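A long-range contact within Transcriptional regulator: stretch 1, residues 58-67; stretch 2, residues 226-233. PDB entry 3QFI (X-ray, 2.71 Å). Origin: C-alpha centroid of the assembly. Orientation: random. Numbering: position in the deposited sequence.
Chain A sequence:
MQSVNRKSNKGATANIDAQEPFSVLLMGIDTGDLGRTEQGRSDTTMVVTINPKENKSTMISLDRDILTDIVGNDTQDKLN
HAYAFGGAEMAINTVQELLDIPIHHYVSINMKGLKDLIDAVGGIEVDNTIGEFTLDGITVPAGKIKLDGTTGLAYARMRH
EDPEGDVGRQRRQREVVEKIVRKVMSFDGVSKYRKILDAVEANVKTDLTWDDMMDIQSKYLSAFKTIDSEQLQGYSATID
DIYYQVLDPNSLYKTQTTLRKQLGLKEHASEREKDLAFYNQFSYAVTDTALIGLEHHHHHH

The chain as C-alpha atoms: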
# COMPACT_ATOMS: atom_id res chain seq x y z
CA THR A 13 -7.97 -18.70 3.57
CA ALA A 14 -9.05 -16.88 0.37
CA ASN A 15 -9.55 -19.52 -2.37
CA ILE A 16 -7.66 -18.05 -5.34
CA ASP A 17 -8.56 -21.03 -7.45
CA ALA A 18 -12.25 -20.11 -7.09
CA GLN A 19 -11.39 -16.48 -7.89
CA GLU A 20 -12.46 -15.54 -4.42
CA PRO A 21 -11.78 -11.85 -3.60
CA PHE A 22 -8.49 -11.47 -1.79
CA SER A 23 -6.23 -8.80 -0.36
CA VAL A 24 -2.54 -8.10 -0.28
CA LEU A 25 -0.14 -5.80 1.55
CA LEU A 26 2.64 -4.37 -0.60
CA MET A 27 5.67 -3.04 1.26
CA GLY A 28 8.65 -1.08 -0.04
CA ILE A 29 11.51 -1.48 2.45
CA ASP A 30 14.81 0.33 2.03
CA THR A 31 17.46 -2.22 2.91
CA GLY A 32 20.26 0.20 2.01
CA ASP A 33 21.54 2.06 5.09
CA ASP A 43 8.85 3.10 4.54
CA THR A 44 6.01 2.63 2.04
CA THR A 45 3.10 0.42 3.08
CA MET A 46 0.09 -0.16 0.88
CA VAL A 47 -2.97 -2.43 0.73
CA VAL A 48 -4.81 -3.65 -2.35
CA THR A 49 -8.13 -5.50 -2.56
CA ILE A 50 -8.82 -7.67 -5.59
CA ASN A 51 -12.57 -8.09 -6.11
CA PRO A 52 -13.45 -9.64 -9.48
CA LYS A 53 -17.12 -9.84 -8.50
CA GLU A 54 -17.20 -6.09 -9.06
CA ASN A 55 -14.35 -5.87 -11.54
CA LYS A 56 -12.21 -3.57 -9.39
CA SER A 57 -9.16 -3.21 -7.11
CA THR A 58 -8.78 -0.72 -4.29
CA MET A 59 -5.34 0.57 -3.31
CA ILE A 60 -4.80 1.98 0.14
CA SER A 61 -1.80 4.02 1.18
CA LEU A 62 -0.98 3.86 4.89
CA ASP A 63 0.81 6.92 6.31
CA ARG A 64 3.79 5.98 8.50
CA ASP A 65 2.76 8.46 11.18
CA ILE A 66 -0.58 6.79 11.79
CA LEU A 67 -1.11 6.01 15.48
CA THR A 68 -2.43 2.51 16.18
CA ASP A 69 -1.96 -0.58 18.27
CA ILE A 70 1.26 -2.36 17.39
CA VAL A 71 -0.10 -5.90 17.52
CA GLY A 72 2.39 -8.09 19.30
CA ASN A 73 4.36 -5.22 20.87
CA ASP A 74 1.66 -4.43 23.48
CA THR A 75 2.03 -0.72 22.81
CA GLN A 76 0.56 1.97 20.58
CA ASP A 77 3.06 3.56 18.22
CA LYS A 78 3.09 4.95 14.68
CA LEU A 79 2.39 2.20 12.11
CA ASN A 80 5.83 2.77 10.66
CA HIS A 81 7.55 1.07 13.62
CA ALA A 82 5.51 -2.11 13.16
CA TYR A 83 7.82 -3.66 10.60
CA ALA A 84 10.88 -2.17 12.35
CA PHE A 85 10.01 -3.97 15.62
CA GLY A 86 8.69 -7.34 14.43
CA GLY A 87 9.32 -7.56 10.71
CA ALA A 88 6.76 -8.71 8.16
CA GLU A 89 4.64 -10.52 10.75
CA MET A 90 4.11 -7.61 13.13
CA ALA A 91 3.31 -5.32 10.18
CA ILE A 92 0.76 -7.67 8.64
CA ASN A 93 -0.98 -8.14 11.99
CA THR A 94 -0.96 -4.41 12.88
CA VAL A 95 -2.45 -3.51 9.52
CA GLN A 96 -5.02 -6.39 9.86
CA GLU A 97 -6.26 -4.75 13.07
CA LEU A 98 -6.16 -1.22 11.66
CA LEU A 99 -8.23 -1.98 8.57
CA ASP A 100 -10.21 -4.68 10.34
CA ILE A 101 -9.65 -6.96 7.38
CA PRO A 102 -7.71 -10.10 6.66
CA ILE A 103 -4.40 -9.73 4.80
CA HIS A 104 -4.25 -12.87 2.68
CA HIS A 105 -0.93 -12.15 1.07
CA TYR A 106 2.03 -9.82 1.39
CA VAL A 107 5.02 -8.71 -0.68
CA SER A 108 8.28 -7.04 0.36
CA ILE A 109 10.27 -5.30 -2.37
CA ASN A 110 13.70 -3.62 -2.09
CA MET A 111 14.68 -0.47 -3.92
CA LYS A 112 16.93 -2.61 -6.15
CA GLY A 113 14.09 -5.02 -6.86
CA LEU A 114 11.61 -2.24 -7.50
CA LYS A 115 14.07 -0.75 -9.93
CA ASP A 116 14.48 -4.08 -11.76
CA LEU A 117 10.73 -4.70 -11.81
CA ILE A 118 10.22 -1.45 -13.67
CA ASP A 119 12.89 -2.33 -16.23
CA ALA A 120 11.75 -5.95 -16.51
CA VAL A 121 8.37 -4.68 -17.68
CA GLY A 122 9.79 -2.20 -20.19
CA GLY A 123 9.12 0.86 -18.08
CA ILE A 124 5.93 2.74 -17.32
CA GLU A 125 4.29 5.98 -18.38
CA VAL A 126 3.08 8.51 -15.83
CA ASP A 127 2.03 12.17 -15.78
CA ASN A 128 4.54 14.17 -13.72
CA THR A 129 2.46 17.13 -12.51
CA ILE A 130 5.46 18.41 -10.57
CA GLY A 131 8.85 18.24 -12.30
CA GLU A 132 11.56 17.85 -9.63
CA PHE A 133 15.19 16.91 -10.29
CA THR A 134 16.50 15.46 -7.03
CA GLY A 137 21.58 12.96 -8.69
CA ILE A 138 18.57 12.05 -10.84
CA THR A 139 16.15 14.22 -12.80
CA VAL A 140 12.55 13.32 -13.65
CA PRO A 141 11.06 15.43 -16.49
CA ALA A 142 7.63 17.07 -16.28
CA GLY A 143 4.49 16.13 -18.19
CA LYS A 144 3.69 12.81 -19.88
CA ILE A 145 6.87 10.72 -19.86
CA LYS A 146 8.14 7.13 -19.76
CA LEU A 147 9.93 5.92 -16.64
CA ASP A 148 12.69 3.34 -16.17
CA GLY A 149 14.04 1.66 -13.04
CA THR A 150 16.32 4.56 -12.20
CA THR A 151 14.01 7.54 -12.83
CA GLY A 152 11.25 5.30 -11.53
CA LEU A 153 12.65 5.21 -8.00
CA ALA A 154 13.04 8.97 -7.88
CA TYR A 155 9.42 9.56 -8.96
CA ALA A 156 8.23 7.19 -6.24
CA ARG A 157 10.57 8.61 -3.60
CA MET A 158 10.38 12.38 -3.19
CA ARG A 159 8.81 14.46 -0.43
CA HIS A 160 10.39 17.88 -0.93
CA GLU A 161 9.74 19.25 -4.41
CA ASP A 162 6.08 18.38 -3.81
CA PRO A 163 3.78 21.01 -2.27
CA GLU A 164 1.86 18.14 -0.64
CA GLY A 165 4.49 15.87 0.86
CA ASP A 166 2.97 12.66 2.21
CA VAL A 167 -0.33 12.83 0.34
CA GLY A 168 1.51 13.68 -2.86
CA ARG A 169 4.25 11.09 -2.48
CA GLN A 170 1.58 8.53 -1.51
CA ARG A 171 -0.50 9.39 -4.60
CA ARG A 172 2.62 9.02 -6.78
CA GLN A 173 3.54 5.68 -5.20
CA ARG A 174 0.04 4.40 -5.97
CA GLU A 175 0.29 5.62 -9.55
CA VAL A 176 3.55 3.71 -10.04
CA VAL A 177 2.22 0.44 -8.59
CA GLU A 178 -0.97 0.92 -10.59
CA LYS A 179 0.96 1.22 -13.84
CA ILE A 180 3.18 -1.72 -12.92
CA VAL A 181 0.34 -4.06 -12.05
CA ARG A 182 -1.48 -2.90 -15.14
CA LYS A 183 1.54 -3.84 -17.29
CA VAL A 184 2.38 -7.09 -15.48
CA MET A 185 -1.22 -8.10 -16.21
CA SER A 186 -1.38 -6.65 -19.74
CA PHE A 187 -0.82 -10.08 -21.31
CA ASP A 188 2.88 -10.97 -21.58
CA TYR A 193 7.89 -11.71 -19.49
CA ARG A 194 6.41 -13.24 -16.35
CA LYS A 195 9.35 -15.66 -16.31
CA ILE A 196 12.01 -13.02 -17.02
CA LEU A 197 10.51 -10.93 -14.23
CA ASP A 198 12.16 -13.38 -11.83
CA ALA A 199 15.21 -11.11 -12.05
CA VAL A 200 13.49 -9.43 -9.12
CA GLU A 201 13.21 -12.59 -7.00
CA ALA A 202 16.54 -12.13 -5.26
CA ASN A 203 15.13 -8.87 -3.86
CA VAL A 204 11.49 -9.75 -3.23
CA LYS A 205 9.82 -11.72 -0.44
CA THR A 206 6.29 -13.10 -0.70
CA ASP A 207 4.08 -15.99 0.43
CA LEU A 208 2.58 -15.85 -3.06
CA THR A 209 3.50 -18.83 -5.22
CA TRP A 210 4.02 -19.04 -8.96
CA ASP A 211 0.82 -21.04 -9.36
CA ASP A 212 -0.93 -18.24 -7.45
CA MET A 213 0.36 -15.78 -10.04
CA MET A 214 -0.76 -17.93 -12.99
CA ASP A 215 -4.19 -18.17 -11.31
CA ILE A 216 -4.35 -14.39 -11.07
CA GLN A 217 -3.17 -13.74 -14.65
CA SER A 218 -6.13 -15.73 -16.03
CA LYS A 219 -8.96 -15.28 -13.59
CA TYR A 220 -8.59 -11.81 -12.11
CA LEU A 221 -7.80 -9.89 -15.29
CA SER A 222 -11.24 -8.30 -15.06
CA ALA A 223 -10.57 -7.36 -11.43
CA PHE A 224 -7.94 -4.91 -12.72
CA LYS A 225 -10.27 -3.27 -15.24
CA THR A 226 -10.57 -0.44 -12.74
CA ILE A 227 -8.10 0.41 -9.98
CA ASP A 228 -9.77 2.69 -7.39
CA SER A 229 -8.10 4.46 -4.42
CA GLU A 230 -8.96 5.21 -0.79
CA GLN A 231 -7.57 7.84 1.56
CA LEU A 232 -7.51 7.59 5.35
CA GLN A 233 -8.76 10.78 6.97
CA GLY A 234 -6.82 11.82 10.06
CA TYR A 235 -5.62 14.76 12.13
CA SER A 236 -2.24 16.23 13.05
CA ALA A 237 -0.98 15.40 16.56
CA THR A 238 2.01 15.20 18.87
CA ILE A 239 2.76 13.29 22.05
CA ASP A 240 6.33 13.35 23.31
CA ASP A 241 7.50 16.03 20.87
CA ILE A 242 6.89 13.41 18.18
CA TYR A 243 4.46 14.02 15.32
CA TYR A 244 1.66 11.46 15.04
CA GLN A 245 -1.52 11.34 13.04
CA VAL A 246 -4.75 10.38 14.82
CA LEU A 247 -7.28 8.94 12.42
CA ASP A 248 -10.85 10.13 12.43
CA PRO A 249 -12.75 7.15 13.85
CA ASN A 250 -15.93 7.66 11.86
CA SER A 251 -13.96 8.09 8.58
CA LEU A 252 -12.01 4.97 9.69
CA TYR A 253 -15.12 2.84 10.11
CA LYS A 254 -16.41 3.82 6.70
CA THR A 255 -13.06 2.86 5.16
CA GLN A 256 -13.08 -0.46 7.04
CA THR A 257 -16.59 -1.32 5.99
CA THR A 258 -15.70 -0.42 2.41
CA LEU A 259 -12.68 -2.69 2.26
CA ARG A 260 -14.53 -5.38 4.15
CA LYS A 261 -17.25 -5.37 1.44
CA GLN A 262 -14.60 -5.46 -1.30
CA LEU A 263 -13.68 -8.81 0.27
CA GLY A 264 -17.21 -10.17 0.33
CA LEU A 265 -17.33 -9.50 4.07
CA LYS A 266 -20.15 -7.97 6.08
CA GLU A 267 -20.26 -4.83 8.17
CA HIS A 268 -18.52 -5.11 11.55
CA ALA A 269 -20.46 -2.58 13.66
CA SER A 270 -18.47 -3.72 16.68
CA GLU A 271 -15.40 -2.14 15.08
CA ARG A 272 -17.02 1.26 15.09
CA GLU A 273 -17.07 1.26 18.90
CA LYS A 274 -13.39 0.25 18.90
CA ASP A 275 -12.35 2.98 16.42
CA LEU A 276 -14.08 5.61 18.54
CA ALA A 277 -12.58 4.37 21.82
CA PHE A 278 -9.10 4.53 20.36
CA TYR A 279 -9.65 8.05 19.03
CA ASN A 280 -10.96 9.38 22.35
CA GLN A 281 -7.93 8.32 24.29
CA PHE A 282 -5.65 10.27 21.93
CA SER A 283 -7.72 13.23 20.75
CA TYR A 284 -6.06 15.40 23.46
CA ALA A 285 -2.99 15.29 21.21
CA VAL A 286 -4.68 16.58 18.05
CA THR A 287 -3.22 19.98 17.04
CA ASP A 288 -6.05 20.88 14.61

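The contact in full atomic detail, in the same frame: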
# COMPACT_ATOMS: atom_id res chain seq x y z
N THR A 58 -8.88 -1.92 -5.10
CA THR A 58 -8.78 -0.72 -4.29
C THR A 58 -7.43 -0.67 -3.57
O THR A 58 -7.12 -1.55 -2.75
CB THR A 58 -9.90 -0.70 -3.26
OG1 THR A 58 -11.12 -1.13 -3.88
CG2 THR A 58 -10.10 0.69 -2.70
N MET A 59 -6.65 0.35 -3.90
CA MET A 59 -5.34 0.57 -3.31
C MET A 59 -5.56 1.42 -2.07
O MET A 59 -6.50 2.20 -1.99
CB MET A 59 -4.43 1.32 -4.28
CG MET A 59 -4.12 0.56 -5.57
SD MET A 59 -3.09 1.56 -6.70
CE MET A 59 -1.62 0.55 -6.79
N ILE A 60 -4.67 1.26 -1.10
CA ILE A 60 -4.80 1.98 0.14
C ILE A 60 -3.43 2.30 0.70
O ILE A 60 -2.70 1.41 1.12
CB ILE A 60 -5.62 1.14 1.18
CG1 ILE A 60 -6.90 1.86 1.58
CG2 ILE A 60 -4.81 0.89 2.43
CD1 ILE A 60 -6.67 3.13 2.35
N SER A 61 -3.07 3.57 0.66
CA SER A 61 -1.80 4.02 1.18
C SER A 61 -1.95 4.17 2.69
O SER A 61 -2.96 4.70 3.16
CB SER A 61 -1.44 5.39 0.61
OG SER A 61 -1.19 5.33 -0.78
N LEU A 62 -0.95 3.71 3.44
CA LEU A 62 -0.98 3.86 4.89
C LEU A 62 0.16 4.80 5.30
O LEU A 62 1.33 4.50 5.08
CB LEU A 62 -0.81 2.51 5.59
CG LEU A 62 -1.98 1.55 5.36
CD1 LEU A 62 -1.60 0.14 5.75
CD2 LEU A 62 -3.17 2.03 6.16
N ASP A 63 -0.19 5.95 5.87
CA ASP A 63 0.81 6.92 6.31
C ASP A 63 1.61 6.30 7.46
O ASP A 63 1.04 5.62 8.31
CB ASP A 63 0.13 8.20 6.79
CG ASP A 63 1.12 9.31 7.12
OD1 ASP A 63 1.96 9.13 8.03
OD2 ASP A 63 1.06 10.36 6.46
N ARG A 64 2.92 6.53 7.47
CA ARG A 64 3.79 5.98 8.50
C ARG A 64 3.56 6.60 9.87
O ARG A 64 3.90 6.01 10.90
CB ARG A 64 5.26 6.17 8.09
CG ARG A 64 5.74 7.63 8.03
CD ARG A 64 7.20 7.76 7.58
NE ARG A 64 7.36 7.30 6.20
CZ ARG A 64 8.50 7.33 5.49
NH1 ARG A 64 9.62 7.81 6.02
NH2 ARG A 64 8.50 6.89 4.24
N ASP A 65 2.99 7.80 9.90
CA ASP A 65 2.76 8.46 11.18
C ASP A 65 1.43 8.08 11.82
O ASP A 65 1.06 8.61 12.86
CB ASP A 65 2.85 9.97 10.99
CG ASP A 65 4.21 10.40 10.46
OD1 ASP A 65 4.25 11.31 9.60
OD2 ASP A 65 5.23 9.84 10.91
N ILE A 66 0.70 7.16 11.21
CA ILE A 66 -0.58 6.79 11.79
C ILE A 66 -0.40 6.12 13.16
O ILE A 66 0.46 5.25 13.34
CB ILE A 66 -1.38 5.90 10.84
CG1 ILE A 66 -1.66 6.69 9.55
CG2 ILE A 66 -2.66 5.43 11.50
CD1 ILE A 66 -2.57 6.01 8.56
N LEU A 67 -1.19 6.57 14.13
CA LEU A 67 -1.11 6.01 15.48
C LEU A 67 -2.09 4.86 15.61
O LEU A 67 -3.28 5.03 15.34
CB LEU A 67 -1.42 7.08 16.51
CG LEU A 67 -1.22 6.73 17.98
CD1 LEU A 67 0.27 6.51 18.27
CD2 LEU A 67 -1.76 7.88 18.83
N THR A 226 -10.45 -1.74 -13.38
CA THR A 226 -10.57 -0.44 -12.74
C THR A 226 -9.87 -0.50 -11.39
O THR A 226 -10.24 -1.29 -10.52
CB THR A 226 -12.04 -0.07 -12.50
OG1 THR A 226 -12.81 -0.35 -13.68
CG2 THR A 226 -12.17 1.41 -12.15
N ILE A 227 -8.85 0.34 -11.22
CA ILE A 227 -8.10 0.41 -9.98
C ILE A 227 -8.50 1.68 -9.21
O ILE A 227 -8.05 2.77 -9.56
CB ILE A 227 -6.59 0.46 -10.28
CG1 ILE A 227 -6.22 -0.54 -11.38
CG2 ILE A 227 -5.80 0.18 -9.00
CD1 ILE A 227 -6.58 -1.97 -11.09
N ASP A 228 -9.33 1.54 -8.18
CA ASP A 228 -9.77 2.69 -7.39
C ASP A 228 -8.84 2.93 -6.19
O ASP A 228 -8.05 2.06 -5.82
CB ASP A 228 -11.21 2.46 -6.89
CG ASP A 228 -11.91 3.75 -6.46
OD1 ASP A 228 -12.79 3.67 -5.58
OD2 ASP A 228 -11.60 4.83 -7.02
N SER A 229 -8.93 4.12 -5.58
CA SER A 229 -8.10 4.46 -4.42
C SER A 229 -8.95 4.77 -3.20
O SER A 229 -10.17 4.87 -3.28
CB SER A 229 -7.22 5.67 -4.73
OG SER A 229 -6.37 5.44 -5.83
N GLU A 230 -8.29 4.91 -2.05
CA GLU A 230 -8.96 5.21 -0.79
C GLU A 230 -8.00 5.93 0.13
O GLU A 230 -6.88 5.45 0.37
CB GLU A 230 -9.44 3.93 -0.12
CG GLU A 230 -10.77 3.42 -0.63
CD GLU A 230 -11.87 3.50 0.42
OE1 GLU A 230 -13.04 3.22 0.08
OE2 GLU A 230 -11.57 3.85 1.58
N GLN A 231 -8.41 7.08 0.65
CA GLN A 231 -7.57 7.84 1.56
C GLN A 231 -8.09 7.74 3.00
O GLN A 231 -9.30 7.71 3.24
CB GLN A 231 -7.52 9.32 1.14
CG GLN A 231 -8.88 10.05 1.16
CD GLN A 231 -8.75 11.57 1.30
OE1 GLN A 231 -8.33 12.09 2.34
NE2 GLN A 231 -9.10 12.29 0.23
N LEU A 232 -7.16 7.67 3.94
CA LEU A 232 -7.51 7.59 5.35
C LEU A 232 -7.46 8.99 5.94
O LEU A 232 -6.41 9.62 5.98
CB LEU A 232 -6.55 6.66 6.10
CG LEU A 232 -6.88 5.16 6.05
CD1 LEU A 232 -5.76 4.36 6.69
CD2 LEU A 232 -8.20 4.90 6.77
N GLN A 233 -8.63 9.46 6.37
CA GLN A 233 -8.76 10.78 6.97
C GLN A 233 -8.24 10.75 8.40
O GLN A 233 -8.58 9.85 9.17
CB GLN A 233 -10.23 11.20 6.97
CG GLN A 233 -10.82 11.43 5.58
CD GLN A 233 -12.33 11.53 5.59
OE1 GLN A 233 -12.90 12.24 6.42
NE2 GLN A 233 -12.99 10.83 4.68

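Two strand segments far apart in sequence, no two touching residues closer than 166 positions, run side by side in the same direction, their axes crossing at 32° and approaching to 4.5 Å. Together they bury 456 Å², through backbone pairing with side chains packed alongside it, and, where the chains separate, through apolar side chains alone. Thr226 leads in from solvent and makes no contact. Ile227 opens the interface: its CB points sideways, yet its branched side chain still reaches the partner, with CG2 lying 3.8 Å from SD of Met59. The long, unbranched methionine, with chi1 m and chi2 t, extends far enough to bring its polarizable sulfur against this methyl group.

Asp228 supplies the firmest polar link. Its carbonyl O accepts a hydrogen bond from Met59 N at 2.9 Å, nearly straight with an angle of 166° at the hydrogen. The same oxygen lies 3.3 Å from Thr58 CA in a CA-H...O contact, so one carbonyl engages two successive residues of stretch 1. Thr58 and Asp228 form a parallel bridge, their CA atoms 4.7 Å apart and their side chains on the same face of the sheet. The aspartate side chain is exposed, a suitable place for a charged group, and its part in the pairing is played by the backbone.

Ser229 turns its small side chain to the face shared with Met59. Its CA sits 3.7 Å from Met59 O, a close backbone approach, while its side chain comes nearest through CB, 4.5 Å from Met59 O. At Glu230 the face switches back to that of Thr58 and Ile60. Here the aliphatic part of the glutamate does the packing: CG lies 3.5 Å from Thr58 CG2, and CB lies 3.7 Å from Ile60 CG1. The end of the side chain leads away, so methylenes cover the buried threonine and isoleucine while the carboxylate is carried off from them. Ile60 CD1 also comes within 3.1 Å of Glu230 O, a tight methyl-to-carbonyl approach. Between the backbones, Met59 O and Glu230 N are 3.2 Å apart.

Gln231 points away from stretch 1 and is exposed, as befits a polar side chain outside the contact. Leu232 points back toward it and gives up 72 Å², the largest area covered on any residue here. The CA atoms of Leu62 and Leu232 are already 7.5 Å apart, and the gap is bridged by hydrocarbon: Leu232 CD1 meets Leu62 CD2 at 3.5 Å and Ile66 CD1 at 4.0 Å, while Leu232 CG lies 4.2 Å from Ile60 CD1. Leu62 starts away from stretch 2, but its end comes nearer. The CA-to-CB bond of Ile66 points toward stretch 2 from the close of a type I turn beginning at Asp63, whose OD1 accepts a 2.5 Å hydrogen bond from Asp65 N. Gln233, exposed and out of reach, ends the stretch beyond this apolar cluster.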